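Local coordinates for protein L-asparaginase I (Vibrio cholerae, PDB 2OCD) that probably hydrolyses L-asparagine to L-aspartate and ammonium as a cytoplasmic homotetramer of the asparaginase 1 family, at residues V245-K259 with V279-A293. Numbering follows the deposited sequence. Where two conformers were deposited one is given.
Sequences VGNAPQNPELLAQLK and VNMGGYATGCALADA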
loop_
_atom_site.group_PDB
_atom_site.type_symbol
_atom_site.label_atom_id
_atom_site.label_comp_id
_atom_site.label_asym_id
_atom_site.label_seq_id
_atom_site.Cartn_x
_atom_site.Cartn_y
_atom_site.Cartn_z
ATOM N N VAL B 245 -4.237 24.966 -2.993
ATOM C CA VAL B 245 -4.993 25.237 -1.762
ATOM C C VAL B 245 -6.076 26.296 -1.959
ATOM O O VAL B 245 -6.708 26.775 -1.004
ATOM C CB VAL B 245 -4.012 25.590 -0.617
ATOM C CG1 VAL B 245 -4.707 26.291 0.434
ATOM C CG2 VAL B 245 -3.367 24.285 -0.041
ATOM N N GLY B 246 -6.307 26.642 -3.208
ATOM C CA GLY B 246 -7.476 27.404 -3.561
ATOM C C GLY B 246 -7.120 28.671 -4.298
ATOM O O GLY B 246 -7.711 29.714 -4.036
ATOM N N ASN B 247 -6.155 28.571 -5.207
ATOM C CA ASN B 247 -5.560 29.732 -5.831
ATOM C C ASN B 247 -6.092 29.948 -7.232
ATOM O O ASN B 247 -6.079 29.013 -8.053
ATOM C CB ASN B 247 -4.059 29.539 -5.924
ATOM C CG ASN B 247 -3.378 29.724 -4.618
ATOM O OD1 ASN B 247 -3.564 30.748 -3.963
ATOM N ND2 ASN B 247 -2.579 28.737 -4.205
ATOM N N ALA B 248 -6.516 31.182 -7.510
ATOM C CA ALA B 248 -6.914 31.580 -8.861
ATOM C C ALA B 248 -5.882 32.484 -9.554
ATOM O O ALA B 248 -5.056 33.103 -8.913
ATOM C CB ALA B 248 -8.257 32.284 -8.831
ATOM N N PRO B 249 -5.952 32.559 -10.888
ATOM C CA PRO B 249 -5.206 33.474 -11.751
ATOM C C PRO B 249 -5.055 34.932 -11.316
ATOM O O PRO B 249 -4.088 35.582 -11.749
ATOM C CB PRO B 249 -5.997 33.419 -13.058
ATOM C CG PRO B 249 -6.428 32.023 -13.122
ATOM C CD PRO B 249 -6.780 31.645 -11.700
ATOM N N GLN B 250 -5.977 35.458 -10.518
ATOM C CA GLN B 250 -5.871 36.867 -10.124
ATOM C C GLN B 250 -5.725 37.830 -11.333
ATOM O O GLN B 250 -5.107 38.871 -11.212
ATOM C CB GLN B 250 -4.701 37.091 -9.131
ATOM C CG GLN B 250 -3.387 37.513 -9.777
ATOM C CD GLN B 250 -2.207 37.661 -8.796
ATOM O OE1 GLN B 250 -1.860 36.729 -8.020
ATOM N NE2 GLN B 250 -1.538 38.832 -8.871
ATOM N N ASN B 251 -6.262 37.491 -12.500
ATOM C CA ASN B 251 -6.419 38.540 -13.490
ATOM C C ASN B 251 -7.659 39.369 -13.094
ATOM O O ASN B 251 -8.723 38.822 -12.849
ATOM C CB ASN B 251 -6.375 38.057 -14.973
ATOM C CG ASN B 251 -7.634 37.364 -15.436
ATOM O OD1 ASN B 251 -8.404 37.902 -16.242
ATOM N ND2 ASN B 251 -7.827 36.140 -14.970
ATOM N N PRO B 252 -7.475 40.687 -12.931
ATOM C CA PRO B 252 -8.512 41.647 -12.555
ATOM C C PRO B 252 -9.855 41.372 -13.153
ATOM O O PRO B 252 -10.858 41.323 -12.454
ATOM C CB PRO B 252 -7.977 42.951 -13.132
ATOM C CG PRO B 252 -6.491 42.822 -13.015
ATOM C CD PRO B 252 -6.173 41.356 -13.111
ATOM N N GLU B 253 -9.863 41.171 -14.454
ATOM C CA GLU B 253 -11.109 41.024 -15.179
ATOM C C GLU B 253 -11.958 39.861 -14.650
ATOM O O GLU B 253 -13.188 39.897 -14.698
ATOM C CB GLU B 253 -10.811 40.809 -16.658
ATOM C CG GLU B 253 -9.913 41.895 -17.306
ATOM C CD GLU B 253 -8.824 41.256 -18.187
ATOM O OE1 GLU B 253 -7.604 41.483 -17.931
ATOM O OE2 GLU B 253 -9.211 40.482 -19.110
ATOM N N LEU B 254 -11.281 38.832 -14.166
ATOM C CA LEU B 254 -11.894 37.621 -13.667
ATOM C C LEU B 254 -12.376 37.878 -12.281
ATOM O O LEU B 254 -13.441 37.414 -11.896
ATOM C CB LEU B 254 -10.868 36.482 -13.596
ATOM C CG LEU B 254 -11.324 35.058 -13.911
ATOM C CD1 LEU B 254 -11.446 34.933 -15.425
ATOM C CD2 LEU B 254 -10.320 34.020 -13.352
ATOM N N LEU B 255 -11.554 38.576 -11.505
ATOM C CA LEU B 255 -12.008 39.030 -10.219
ATOM C C LEU B 255 -13.309 39.776 -10.479
ATOM O O LEU B 255 -14.336 39.386 -9.945
ATOM C CB LEU B 255 -10.978 39.885 -9.475
ATOM C CG LEU B 255 -10.239 39.222 -8.278
ATOM C CD1 LEU B 255 -9.730 37.798 -8.612
ATOM C CD2 LEU B 255 -9.061 40.140 -7.700
ATOM N N ALA B 256 -13.279 40.775 -11.355
ATOM C CA ALA B 256 -14.460 41.595 -11.596
ATOM C C ALA B 256 -15.730 40.801 -11.928
ATOM O O ALA B 256 -16.786 41.069 -11.339
ATOM C CB ALA B 256 -14.197 42.573 -12.675
ATOM N N GLN B 257 -15.641 39.835 -12.851
ATOM C CA GLN B 257 -16.823 39.009 -13.220
ATOM C C GLN B 257 -17.384 38.303 -12.006
ATOM O O GLN B 257 -18.603 38.306 -11.766
ATOM C CB GLN B 257 -16.468 37.908 -14.210
ATOM C CG GLN B 257 -16.075 38.356 -15.600
ATOM C CD GLN B 257 -17.172 39.126 -16.297
ATOM O OE1 GLN B 257 -18.324 38.654 -16.413
ATOM N NE2 GLN B 257 -16.825 40.326 -16.784
ATOM N N LEU B 258 -16.493 37.695 -11.232
ATOM C CA LEU B 258 -16.938 36.910 -10.089
ATOM C C LEU B 258 -17.659 37.819 -9.082
ATOM O O LEU B 258 -18.772 37.492 -8.616
ATOM C CB LEU B 258 -15.773 36.117 -9.479
ATOM C CG LEU B 258 -15.185 35.074 -10.459
ATOM C CD1 LEU B 258 -13.875 34.506 -9.928
ATOM C CD2 LEU B 258 -16.172 33.944 -10.806
ATOM N N LYS B 259 -17.067 38.975 -8.806
ATOM C CA LYS B 259 -17.690 40.005 -7.971
ATOM C C LYS B 259 -19.052 40.496 -8.512
ATOM O O LYS B 259 -20.001 40.634 -7.762
ATOM C CB LYS B 259 -16.746 41.202 -7.804
ATOM C CG LYS B 259 -17.087 42.139 -6.605
ATOM C CD LYS B 259 -16.255 43.451 -6.656
ATOM C CE LYS B 259 -16.268 44.283 -5.323
ATOM N NZ LYS B 259 -15.002 44.095 -4.437
ATOM N N VAL B 279 -9.282 23.659 0.509
ATOM C CA VAL B 279 -9.167 25.083 0.247
ATOM C C VAL B 279 -8.962 25.888 1.570
ATOM O O VAL B 279 -9.625 25.653 2.584
ATOM C CB VAL B 279 -10.399 25.626 -0.557
ATOM C CG1 VAL B 279 -10.484 27.166 -0.435
ATOM C CG2 VAL B 279 -10.356 25.167 -2.039
ATOM N N ASN B 280 -8.012 26.818 1.521
ATOM C CA ASN B 280 -7.631 27.713 2.617
ATOM C C ASN B 280 -7.591 29.148 2.070
ATOM O O ASN B 280 -6.550 29.663 1.648
ATOM C CB ASN B 280 -6.255 27.316 3.136
ATOM C CG ASN B 280 -5.889 27.960 4.483
ATOM O OD1 ASN B 280 -6.382 29.028 4.881
ATOM N ND2 ASN B 280 -4.960 27.317 5.169
HETATM N N MSE B 281 -8.740 29.795 2.069
HETATM C CA MSE B 281 -8.812 31.211 1.743
HETATM C C MSE B 281 -8.804 32.100 3.003
HETATM O O MSE B 281 -9.503 33.107 3.055
HETATM C CB MSE B 281 -10.066 31.520 0.936
HETATM C CG MSE B 281 -10.227 30.806 -0.405
HETATM SE SE MSE B 281 -12.135 31.036 -0.917
HETATM C CE MSE B 281 -12.273 33.009 -0.765
ATOM N N GLY B 282 -7.985 31.769 3.988
ATOM C CA GLY B 282 -7.907 32.579 5.232
ATOM C C GLY B 282 -7.213 33.923 5.066
ATOM O O GLY B 282 -7.432 34.844 5.869
ATOM N N GLY B 283 -6.381 34.042 4.026
ATOM C CA GLY B 283 -5.569 35.232 3.828
ATOM C C GLY B 283 -4.094 34.928 3.671
ATOM O O GLY B 283 -3.528 35.275 2.673
ATOM N N TYR B 284 -3.451 34.284 4.630
ATOM C CA TYR B 284 -2.035 33.923 4.410
ATOM C C TYR B 284 -1.861 32.932 3.229
ATOM O O TYR B 284 -1.112 33.230 2.322
ATOM C CB TYR B 284 -1.320 33.356 5.664
ATOM C CG TYR B 284 -1.114 34.340 6.811
ATOM C CD1 TYR B 284 -0.726 35.657 6.582
ATOM C CD2 TYR B 284 -1.312 33.940 8.132
ATOM C CE1 TYR B 284 -0.548 36.557 7.646
ATOM C CE2 TYR B 284 -1.139 34.827 9.201
ATOM C CZ TYR B 284 -0.751 36.124 8.950
ATOM O OH TYR B 284 -0.576 36.973 9.993
ATOM N N ALA B 285 -2.552 31.782 3.226
ATOM C CA ALA B 285 -2.277 30.794 2.197
ATOM C C ALA B 285 -2.477 31.361 0.769
ATOM O O ALA B 285 -1.546 31.280 -0.056
ATOM C CB ALA B 285 -3.065 29.527 2.401
ATOM N N THR B 286 -3.649 31.921 0.467
ATOM C CA THR B 286 -3.947 32.335 -0.913
ATOM C C THR B 286 -4.095 33.846 -1.153
ATOM O O THR B 286 -4.311 34.254 -2.309
ATOM C CB THR B 286 -5.262 31.714 -1.385
ATOM O OG1 THR B 286 -6.349 32.340 -0.685
ATOM C CG2 THR B 286 -5.247 30.168 -1.207
ATOM N N GLY B 287 -3.982 34.664 -0.090
ATOM C CA GLY B 287 -4.465 36.055 -0.110
ATOM C C GLY B 287 -6.000 36.142 -0.040
ATOM O O GLY B 287 -6.687 35.149 0.248
ATOM N N CYS B 288 -6.531 37.325 -0.339
ATOM C CA CYS B 288 -7.951 37.608 -0.203
ATOM C C CYS B 288 -8.608 38.101 -1.474
ATOM O O CYS B 288 -9.738 38.590 -1.414
ATOM C CB CYS B 288 -8.151 38.699 0.851
ATOM S SG CYS B 288 -7.163 38.500 2.290
ATOM N N ALA B 289 -7.912 38.009 -2.610
ATOM C CA ALA B 289 -8.451 38.519 -3.901
ATOM C C ALA B 289 -9.841 37.966 -4.071
ATOM O O ALA B 289 -10.787 38.684 -4.413
ATOM C CB ALA B 289 -7.581 38.079 -5.092
ATOM N N LEU B 290 -9.931 36.669 -3.780
ATOM C CA LEU B 290 -11.089 35.883 -4.091
ATOM C C LEU B 290 -12.170 36.163 -3.059
ATOM O O LEU B 290 -13.348 36.209 -3.413
ATOM C CB LEU B 290 -10.692 34.403 -4.153
ATOM C CG LEU B 290 -11.050 33.605 -5.413
ATOM C CD1 LEU B 290 -11.179 34.442 -6.666
ATOM C CD2 LEU B 290 -10.067 32.425 -5.638
ATOM N N ALA B 291 -11.762 36.402 -1.812
ATOM C CA ALA B 291 -12.706 36.711 -0.734
ATOM C C ALA B 291 -13.391 38.027 -0.996
ATOM O O ALA B 291 -14.599 38.120 -0.885
ATOM C CB ALA B 291 -12.023 36.732 0.621
ATOM N N ASP B 292 -12.597 39.016 -1.386
ATOM C CA ASP B 292 -13.051 40.371 -1.689
ATOM C C ASP B 292 -14.085 40.392 -2.855
ATOM O O ASP B 292 -15.043 41.167 -2.862
ATOM C CB ASP B 292 -11.832 41.248 -2.064
ATOM C CG ASP B 292 -10.887 41.572 -0.850
ATOM O OD1 ASP B 292 -11.080 41.060 0.309
ATOM O OD2 ASP B 292 -9.929 42.359 -1.084
ATOM N N ALA B 293 -13.884 39.520 -3.834
ATOM C CA ALA B 293 -14.857 39.310 -4.894
ATOM C C ALA B 293 -16.142 38.540 -4.454
ATOM O O ALA B 293 -17.051 38.331 -5.242
ATOM C CB ALA B 293 -14.168 38.624 -6.062
#
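In the C-terminal domain, the loop V245-N251 and the helix it leads into pack against the loop V279-C288 and the short helix 289-292. At the loop end, the carbonyl oxygen of V245 takes a nearly straight hydrogen bond in the carbonyl plane from N280 N (2.8 Å, 169° at the hydrogen) and a CA-H...O contact from V279. The side chains of V245 and N280 lie alongside each other, pointing the same way; with CG1 of V245 anti to its own nitrogen (chi1 160°), this methyl also reaches A285 CB at 4.1 Å. N280 OD1 turns back to accept from G282 N, closing an Asx turn. G246 and N247 form a G1 beta bulge, and N247 OD1 rests on T286 CB at 3.2 Å. Farther along, L290 fans its methyls apart: CD2 meets A248 CB at 3.7 Å, while CD1 faces L258 and L255, whose side chain crosses that of L290 at about a right angle. L255 CD2 also touches A289 CB (3.6 Å). At the far end, A293 O makes a CA-H...O contact with K259 CA, and the K259 chain bends at its last torsion to bring NZ into a weak hydrogen bond with D292 O. The S262 hydroxyl is also hydrogen-bonded to A293 O; L290 and V279 reach N270 of strand 267-272, L254 packs on helix 224-231, and N247 ND2 donates a weak hydrogen bond to D92, predicted substrate-binding, of a second subunit.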